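Local coordinates for protein toll (Drosophila melanogaster, PDB 4LXR), which is the cell-surface receptor, represented here by the leucine-rich-repeat ectodomain, for cleaved spaetzle C-106, acting in dorsal-ventral patterning of the embryo and antifungal immunity, at residues Gln295-Leu306 with Gln316-Leu327. Residues are numbered along the deposited sequence; the frame is centred on the assembly and turned at random.
With NAG (2-acetamido-2-deoxy-beta-D-glucopyranose), chain D.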
ATOM      1  N   GLN A 295      27.295 -14.650   8.441  1.00 24.10           N
ATOM      2  CA  GLN A 295      26.211 -13.802   8.931  1.00 25.69           C
ATOM      3  C   GLN A 295      24.925 -13.865   8.113  1.00 27.61           C
ATOM      4  O   GLN A 295      23.840 -13.713   8.665  1.00 27.61           O
ATOM      5  CB  GLN A 295      26.647 -12.340   9.020  1.00 21.52           C
ATOM      6  CG  GLN A 295      27.740 -12.063  10.020  1.00 32.76           C
ATOM      7  CD  GLN A 295      28.115 -10.595  10.058  1.00 32.00           C
ATOM      8  OE1 GLN A 295      28.483 -10.018   9.037  1.00 33.71           O
ATOM      9  NE2 GLN A 295      28.012  -9.982  11.232  1.00 34.35           N
ATOM     10  N   ILE A 296      25.038 -14.051   6.802  1.00 28.96           N
ATOM     11  CA  ILE A 296      23.876 -13.905   5.921  1.00 25.53           C
ATOM     12  C   ILE A 296      23.671 -15.100   4.996  1.00 31.65           C
ATOM     13  O   ILE A 296      24.612 -15.557   4.320  1.00 30.81           O
ATOM     14  CB  ILE A 296      24.013 -12.652   5.042  1.00 26.85           C
ATOM     15  CG1 ILE A 296      24.055 -11.400   5.918  1.00 33.14           C
ATOM     16  CG2 ILE A 296      22.859 -12.584   4.014  1.00 18.82           C
ATOM     17  CD1 ILE A 296      24.548 -10.174   5.193  1.00 41.89           C
ATOM     18  N   LEU A 297      22.446 -15.611   4.966  1.00 24.94           N
ATOM     19  CA  LEU A 297      22.094 -16.670   4.031  1.00 16.84           C
ATOM     20  C   LEU A 297      20.827 -16.336   3.265  1.00 25.19           C
ATOM     21  O   LEU A 297      19.853 -15.882   3.855  1.00 26.16           O
ATOM     22  CB  LEU A 297      21.954 -17.999   4.755  1.00 19.30           C
ATOM     23  CG  LEU A 297      23.287 -18.488   5.331  1.00 29.22           C
ATOM     24  CD1 LEU A 297      23.069 -19.539   6.361  1.00 36.04           C
ATOM     25  CD2 LEU A 297      24.201 -19.028   4.234  1.00 23.62           C
ATOM     26  N   ARG A 298      20.867 -16.535   1.947  1.00 21.60           N
ATOM     27  CA  ARG A 298      19.700 -16.383   1.085  1.00 22.73           C
ATOM     28  C   ARG A 298      19.557 -17.666   0.308  1.00 25.19           C
ATOM     29  O   ARG A 298      20.408 -17.997  -0.518  1.00 26.17           O
ATOM     30  CB  ARG A 298      19.868 -15.235   0.083  1.00 19.39           C
ATOM     31  CG  ARG A 298      20.437 -13.948   0.644  1.00 20.05           C
ATOM     32  CD  ARG A 298      19.533 -13.313   1.691  1.00 21.34           C
ATOM     33  NE  ARG A 298      20.026 -11.978   2.030  1.00 29.00           N
ATOM     34  CZ  ARG A 298      19.542 -11.226   3.013  1.00 30.12           C
ATOM     35  NH1 ARG A 298      18.536 -11.666   3.769  1.00 35.45           N
ATOM     36  NH2 ARG A 298      20.063 -10.035   3.235  1.00 26.94           N
ATOM     37  N   LEU A 299      18.467 -18.378   0.556  1.00 21.72           N
ATOM     38  CA  LEU A 299      18.302 -19.725   0.044  1.00 23.23           C
ATOM     39  C   LEU A 299      16.885 -19.869  -0.485  1.00 24.70           C
ATOM     40  O   LEU A 299      15.905 -19.809   0.272  1.00 27.21           O
ATOM     41  CB  LEU A 299      18.574 -20.739   1.162  1.00 23.60           C
ATOM     42  CG  LEU A 299      19.930 -20.617   1.888  1.00 30.11           C
ATOM     43  CD1 LEU A 299      19.943 -21.456   3.170  1.00 26.48           C
ATOM     44  CD2 LEU A 299      21.113 -21.013   0.957  1.00 24.48           C
ATOM     45  N   ARG A 300      16.784 -20.036  -1.795  1.00 24.83           N
ATOM     46  CA  ARG A 300      15.497 -20.201  -2.452  1.00 25.03           C
ATOM     47  C   ARG A 300      15.723 -21.111  -3.646  1.00 26.17           C
ATOM     48  O   ARG A 300      16.353 -20.718  -4.637  1.00 29.85           O
ATOM     49  CB  ARG A 300      14.949 -18.843  -2.907  1.00 20.30           C
ATOM     50  CG  ARG A 300      13.644 -18.990  -3.682  1.00 31.35           C
ATOM     51  CD  ARG A 300      13.433 -17.901  -4.700  1.00 30.03           C
ATOM     52  NE  ARG A 300      12.103 -18.001  -5.296  1.00 34.71           N
ATOM     53  CZ  ARG A 300      11.256 -16.982  -5.374  1.00 27.76           C
ATOM     54  NH1 ARG A 300      11.616 -15.798  -4.905  1.00 28.25           N
ATOM     55  NH2 ARG A 300      10.057 -17.142  -5.918  1.00 24.05           N
ATOM     56  N   ALA A 301      15.226 -22.335  -3.549  1.00 24.86           N
ATOM     57  CA  ALA A 301      15.528 -23.351  -4.547  1.00 27.66           C
ATOM     58  C   ALA A 301      14.525 -24.514  -4.523  1.00 32.13           C
ATOM     59  O   ALA A 301      14.866 -25.643  -4.893  1.00 34.47           O
ATOM     60  CB  ALA A 301      16.939 -23.860  -4.330  1.00 19.76           C
ATOM     61  N   GLU A 302      13.291 -24.229  -4.101  1.00 32.92           N
ATOM     62  CA  GLU A 302      12.231 -25.243  -3.929  1.00 28.47           C
ATOM     63  C   GLU A 302      12.623 -26.288  -2.883  1.00 24.33           C
ATOM     64  O   GLU A 302      12.326 -27.468  -3.034  1.00 25.59           O
ATOM     65  CB  GLU A 302      11.888 -25.957  -5.237  1.00 34.60           C
ATOM     66  CG  GLU A 302      12.030 -25.134  -6.485  1.00 46.16           C
ATOM     67  CD  GLU A 302      10.886 -24.205  -6.675  1.00 56.20           C
ATOM     68  OE1 GLU A 302      11.053 -22.996  -6.396  1.00 57.08           O
ATOM     69  OE2 GLU A 302       9.825 -24.692  -7.115  1.00 67.41           O
ATOM     70  N   LEU A 303      13.305 -25.852  -1.832  1.00 22.79           N
ATOM     71  CA  LEU A 303      13.814 -26.779  -0.836  1.00 29.62           C
ATOM     72  C   LEU A 303      12.633 -27.454  -0.147  1.00 33.62           C
ATOM     73  O   LEU A 303      11.657 -26.784   0.239  1.00 25.03           O
ATOM     74  CB  LEU A 303      14.701 -26.031   0.175  1.00 25.87           C
ATOM     75  CG  LEU A 303      16.027 -25.492  -0.374  1.00 29.74           C
ATOM     76  CD1 LEU A 303      16.585 -24.354   0.503  1.00 19.60           C
ATOM     77  CD2 LEU A 303      17.059 -26.626  -0.551  1.00 21.27           C
ATOM     78  N   GLN A 304      12.717 -28.775  -0.014  1.00 34.85           N
ATOM     79  CA  GLN A 304      11.626 -29.563   0.559  1.00 40.21           C
ATOM     80  C   GLN A 304      11.827 -29.801   2.054  1.00 40.87           C
ATOM     81  O   GLN A 304      10.860 -29.906   2.808  1.00 37.62           O
ATOM     82  CB  GLN A 304      11.473 -30.897  -0.183  1.00 30.03           C
ATOM     83  CG  GLN A 304      10.613 -30.800  -1.429  1.00 33.11           C
ATOM     84  CD  GLN A 304      10.637 -32.065  -2.252  1.00 46.51           C
ATOM     85  OE1 GLN A 304      11.145 -32.072  -3.369  1.00 55.03           O
ATOM     86  NE2 GLN A 304      10.086 -33.151  -1.704  1.00 55.40           N
ATOM     87  N   SER A 305      13.091 -29.878   2.469  1.00 32.44           N
ATOM     88  CA  SER A 305      13.440 -30.057   3.874  1.00 37.89           C
ATOM     89  C   SER A 305      14.902 -29.683   4.116  1.00 39.39           C
ATOM     90  O   SER A 305      15.701 -29.615   3.173  1.00 32.65           O
ATOM     91  CB  SER A 305      13.181 -31.503   4.315  1.00 37.33           C
ATOM     92  OG  SER A 305      13.989 -32.400   3.587  1.00 37.73           O
ATOM     93  N   LEU A 306      15.235 -29.417   5.377  1.00 32.45           N
ATOM     94  CA  LEU A 306      16.602 -29.080   5.768  1.00 26.47           C
ATOM     95  C   LEU A 306      17.087 -30.037   6.860  1.00 39.08           C
ATOM     96  O   LEU A 306      16.296 -30.506   7.683  1.00 32.00           O
ATOM     97  CB  LEU A 306      16.664 -27.646   6.289  1.00 23.97           C
ATOM     98  CG  LEU A 306      16.173 -26.554   5.338  1.00 28.58           C
ATOM     99  CD1 LEU A 306      16.155 -25.190   6.041  1.00 26.79           C
ATOM    100  CD2 LEU A 306      17.018 -26.515   4.067  1.00 22.24           C
ATOM    101  N   GLN A 316      27.406 -16.803  14.553  1.00 33.97           N
ATOM    102  CA  GLN A 316      27.339 -15.396  14.159  1.00 31.07           C
ATOM    103  C   GLN A 316      26.268 -15.067  13.126  1.00 27.16           C
ATOM    104  O   GLN A 316      26.150 -13.923  12.707  1.00 30.89           O
ATOM    105  CB  GLN A 316      28.702 -14.893  13.658  1.00 35.06           C
ATOM    106  CG  GLN A 316      29.810 -14.953  14.704  1.00 35.00           C
ATOM    107  CD  GLN A 316      29.368 -14.453  16.063  1.00 41.27           C
ATOM    108  OE1 GLN A 316      29.312 -15.217  17.031  1.00 43.05           O
ATOM    109  NE2 GLN A 316      29.050 -13.166  16.146  1.00 44.82           N
ATOM    110  N   ILE A 317      25.491 -16.054  12.701  1.00 23.66           N
ATOM    111  CA  ILE A 317      24.462 -15.792  11.699  1.00 25.77           C
ATOM    112  C   ILE A 317      23.414 -14.781  12.199  1.00 33.98           C
ATOM    113  O   ILE A 317      22.867 -14.926  13.296  1.00 27.14           O
ATOM    114  CB  ILE A 317      23.769 -17.091  11.261  1.00 25.35           C
ATOM    115  CG1 ILE A 317      24.808 -18.041  10.634  1.00 29.21           C
ATOM    116  CG2 ILE A 317      22.670 -16.789  10.284  1.00 20.53           C
ATOM    117  CD1 ILE A 317      24.241 -19.352  10.157  1.00 22.04           C
ATOM    118  N   THR A 318      23.151 -13.753  11.398  1.00 26.82           N
ATOM    119  CA  THR A 318      22.217 -12.702  11.786  1.00 26.50           C
ATOM    120  C   THR A 318      21.001 -12.637  10.856  1.00 29.39           C
ATOM    121  O   THR A 318      19.943 -12.156  11.248  1.00 26.25           O
ATOM    122  CB  THR A 318      22.912 -11.323  11.800  1.00 27.99           C
ATOM    123  OG1 THR A 318      23.464 -11.049  10.499  1.00 31.86           O
ATOM    124  CG2 THR A 318      24.030 -11.286  12.870  1.00 27.23           C
ATOM    125  N   ASN A 319      21.150 -13.107   9.619  1.00 25.36           N
ATOM    126  CA  ASN A 319      20.069 -12.972   8.651  1.00 23.33           C
ATOM    127  C   ASN A 319      19.908 -14.220   7.831  1.00 29.67           C
ATOM    128  O   ASN A 319      20.854 -14.659   7.184  1.00 29.44           O
ATOM    129  CB  ASN A 319      20.339 -11.788   7.720  1.00 19.43           C
ATOM    130  CG  ASN A 319      20.399 -10.466   8.459  1.00 27.08           C
ATOM    131  OD1 ASN A 319      21.412 -10.129   9.075  1.00 31.24           O
ATOM    132  ND2 ASN A 319      19.308  -9.713   8.389  1.00 27.60           N
ATOM    133  N   ILE A 320      18.711 -14.800   7.867  1.00 32.82           N
ATOM    134  CA  ILE A 320      18.411 -15.989   7.079  1.00 25.71           C
ATOM    135  C   ILE A 320      17.143 -15.744   6.276  1.00 30.41           C
ATOM    136  O   ILE A 320      16.099 -15.418   6.835  1.00 28.83           O
ATOM    137  CB  ILE A 320      18.178 -17.220   7.971  1.00 27.85           C
ATOM    138  CG1 ILE A 320      19.382 -17.484   8.866  1.00 23.25           C
ATOM    139  CG2 ILE A 320      17.834 -18.450   7.129  1.00 18.34           C
ATOM    140  CD1 ILE A 320      19.235 -18.755   9.706  1.00 20.08           C
ATOM    141  N   SER A 321      17.250 -15.886   4.963  1.00 26.87           N
ATOM    142  CA  SER A 321      16.097 -15.851   4.085  1.00 16.63           C
ATOM    143  C   SER A 321      15.866 -17.252   3.545  1.00 20.91           C
ATOM    144  O   SER A 321      16.698 -17.783   2.812  1.00 19.99           O
ATOM    145  CB  SER A 321      16.333 -14.868   2.946  1.00 17.55           C
ATOM    146  OG  SER A 321      16.515 -13.551   3.455  1.00 25.16           O
ATOM    147  N   LEU A 322      14.744 -17.850   3.933  1.00 20.08           N
ATOM    148  CA  LEU A 322      14.378 -19.193   3.507  1.00 25.04           C
ATOM    149  C   LEU A 322      13.002 -19.150   2.866  1.00 21.95           C
ATOM    150  O   LEU A 322      12.336 -20.171   2.688  1.00 21.84           O
ATOM    151  CB  LEU A 322      14.413 -20.172   4.682  1.00 22.60           C
ATOM    152  CG  LEU A 322      15.786 -20.845   4.808  1.00 27.37           C
ATOM    153  CD1 LEU A 322      15.963 -21.454   6.175  1.00 19.29           C
ATOM    154  CD2 LEU A 322      15.925 -21.890   3.711  1.00 21.82           C
ATOM    155  N   GLY A 323      12.601 -17.943   2.513  1.00 22.25           N
ATOM    156  CA  GLY A 323      11.343 -17.707   1.845  1.00 22.23           C
ATOM    157  C   GLY A 323      11.273 -18.371   0.485  1.00 27.24           C
ATOM    158  O   GLY A 323      12.296 -18.580  -0.172  1.00 22.44           O
ATOM    159  N   ASP A 324      10.048 -18.717   0.093  1.00 26.00           N
ATOM    160  CA  ASP A 324       9.726 -19.256  -1.222  1.00 27.04           C
ATOM    161  C   ASP A 324      10.351 -20.610  -1.499  1.00 29.06           C
ATOM    162  O   ASP A 324      10.853 -20.861  -2.597  1.00 35.00           O
ATOM    163  CB  ASP A 324      10.062 -18.258  -2.338  1.00 25.64           C
ATOM    164  CG  ASP A 324       9.305 -16.959  -2.196  1.00 30.72           C
ATOM    165  OD1 ASP A 324       8.134 -16.880  -2.644  1.00 29.37           O
ATOM    166  OD2 ASP A 324       9.882 -16.014  -1.631  1.00 33.74           O
ATOM    167  N   ASN A 325      10.321 -21.484  -0.502  1.00 20.41           N
ATOM    168  CA  ASN A 325      10.690 -22.873  -0.734  1.00 20.25           C
ATOM    169  C   ASN A 325       9.446 -23.714  -0.583  1.00 27.87           C
ATOM    170  O   ASN A 325       8.348 -23.172  -0.675  1.00 27.12           O
ATOM    171  CB  ASN A 325      11.829 -23.294   0.189  1.00 24.48           C
ATOM    172  CG  ASN A 325      13.125 -22.601  -0.172  1.00 27.00           C
ATOM    173  OD1 ASN A 325      13.710 -22.891  -1.211  1.00 30.37           O
ATOM    174  ND2 ASN A 325      13.558 -21.661   0.657  1.00 21.52           N
ATOM    175  N   LEU A 326       9.605 -25.017  -0.363  1.00 32.84           N
ATOM    176  CA  LEU A 326       8.459 -25.918  -0.209  1.00 30.05           C
ATOM    177  C   LEU A 326       8.452 -26.596   1.163  1.00 26.78           C
ATOM    178  O   LEU A 326       7.963 -27.716   1.302  1.00 29.94           O
ATOM    179  CB  LEU A 326       8.472 -26.985  -1.319  1.00 31.55           C
ATOM    180  CG  LEU A 326       8.378 -26.435  -2.753  1.00 38.20           C
ATOM    181  CD1 LEU A 326       8.599 -27.538  -3.797  1.00 34.74           C
ATOM    182  CD2 LEU A 326       7.027 -25.741  -2.969  1.00 30.81           C
ATOM    183  N   LEU A 327       8.983 -25.911   2.174  1.00 28.96           N
ATOM    184  CA  LEU A 327       9.194 -26.511   3.489  1.00 30.18           C
ATOM    185  C   LEU A 327       7.867 -26.812   4.192  1.00 38.22           C
ATOM    186  O   LEU A 327       7.003 -25.938   4.268  1.00 39.57           O
ATOM    187  CB  LEU A 327      10.077 -25.581   4.340  1.00 28.54           C
ATOM    188  CG  LEU A 327      11.485 -25.302   3.782  1.00 28.22           C
ATOM    189  CD1 LEU A 327      12.148 -24.093   4.432  1.00 24.40           C
ATOM    190  CD2 LEU A 327      12.387 -26.515   3.918  1.00 22.18           C
TER
HETATM  191  C1  NAG D   1      19.322  -8.395   8.986  1.00 24.08           C
HETATM  192  C2  NAG D   1      19.399  -7.205   8.014  1.00 27.81           C
HETATM  193  C3  NAG D   1      19.291  -5.888   8.775  1.00 30.42           C
HETATM  194  C4  NAG D   1      18.076  -5.879   9.696  1.00 31.31           C
HETATM  195  C5  NAG D   1      18.073  -7.121  10.585  1.00 24.32           C
HETATM  196  C6  NAG D   1      16.839  -7.238  11.461  1.00 22.74           C
HETATM  197  C7  NAG D   1      20.642  -7.561   5.929  1.00 35.81           C
HETATM  198  C8  NAG D   1      21.987  -7.511   5.262  1.00 26.28           C
HETATM  199  N2  NAG D   1      20.618  -7.230   7.221  1.00 32.13           N
HETATM  200  O3  NAG D   1      19.209  -4.817   7.842  1.00 31.36           O
HETATM  201  O4  NAG D   1      18.143  -4.726  10.527  1.00 32.79           O
HETATM  202  O5  NAG D   1      18.118  -8.296   9.769  1.00 24.11           O
HETATM  203  O6  NAG D   1      15.634  -7.156  10.710  1.00 21.73           O
HETATM  204  O7  NAG D   1      19.625  -7.895   5.325  1.00 37.36           O
HETATM  205  O   HOH W   1      27.324 -11.585  13.631  1.00 31.17           O
HETATM  206  O   HOH W   2      17.338 -10.170   6.244  1.00 26.10           O
HETATM  207  O   HOH W   3      14.700 -17.296   0.396  1.00 19.09           O
HETATM  208  O   HOH W   4      10.857 -20.611  -5.277  1.00 33.39           O
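Asn325 turns its amide into the backbone of 295-306. Its OD1 takes two N-H groups, from Ala301 N at 2.8 Å and from Leu303 N. Asn325 ND2 gives to Leu299 O at 3.0 Å and to Leu322 O of its own turn. With both ends gripped, the buried amide is fixed in one orientation. This is the asparagine ladder of leucine-rich repeats. With an alanine here, the N-H groups of Ala301 and Leu303 would probably lose their shared acceptor, and the carbonyls of Leu299 and Leu322 a donor. Beneath it lies the tight side, an apolar core where Leu306 CD1 meets Leu322 CD1 tip to tip at 3.7 Å and Leu327 CD2 packs crosswise on Leu306 CG.

The other face is polar and looser. Arg298, bent at chi2 (-64°), brings NH1 to Ser321 OG. Arg298 NH2 holds the acetamido O7 of the NAG linked to Asn319 ND2, at 3.0 Å; a water bridges Arg298 NH1 and Asn319 ND2. Further along, Asp324 CB sits over the centre of the Arg300 guanidinium face, the carboxylate nearly parallel to it (planes 4° apart). Arg300 NH1 is a long 3.7 Å from Asp324 OD2, a salt bridge of charge alone. Arg298 and Arg300 also pack against spaetzle C-106, on Ala58 of one of its chains and Pro61 of the other.

Strands 296-299 and 319-321 run parallel, their axes 4.8 Å apart at closest, as adjacent rungs from LRR 7 and LRR 8. Strand 270-273 flanks the first and strand 343-345 the second, and Asn349 continues the ladder by bonding Leu322 O and Leu327 N.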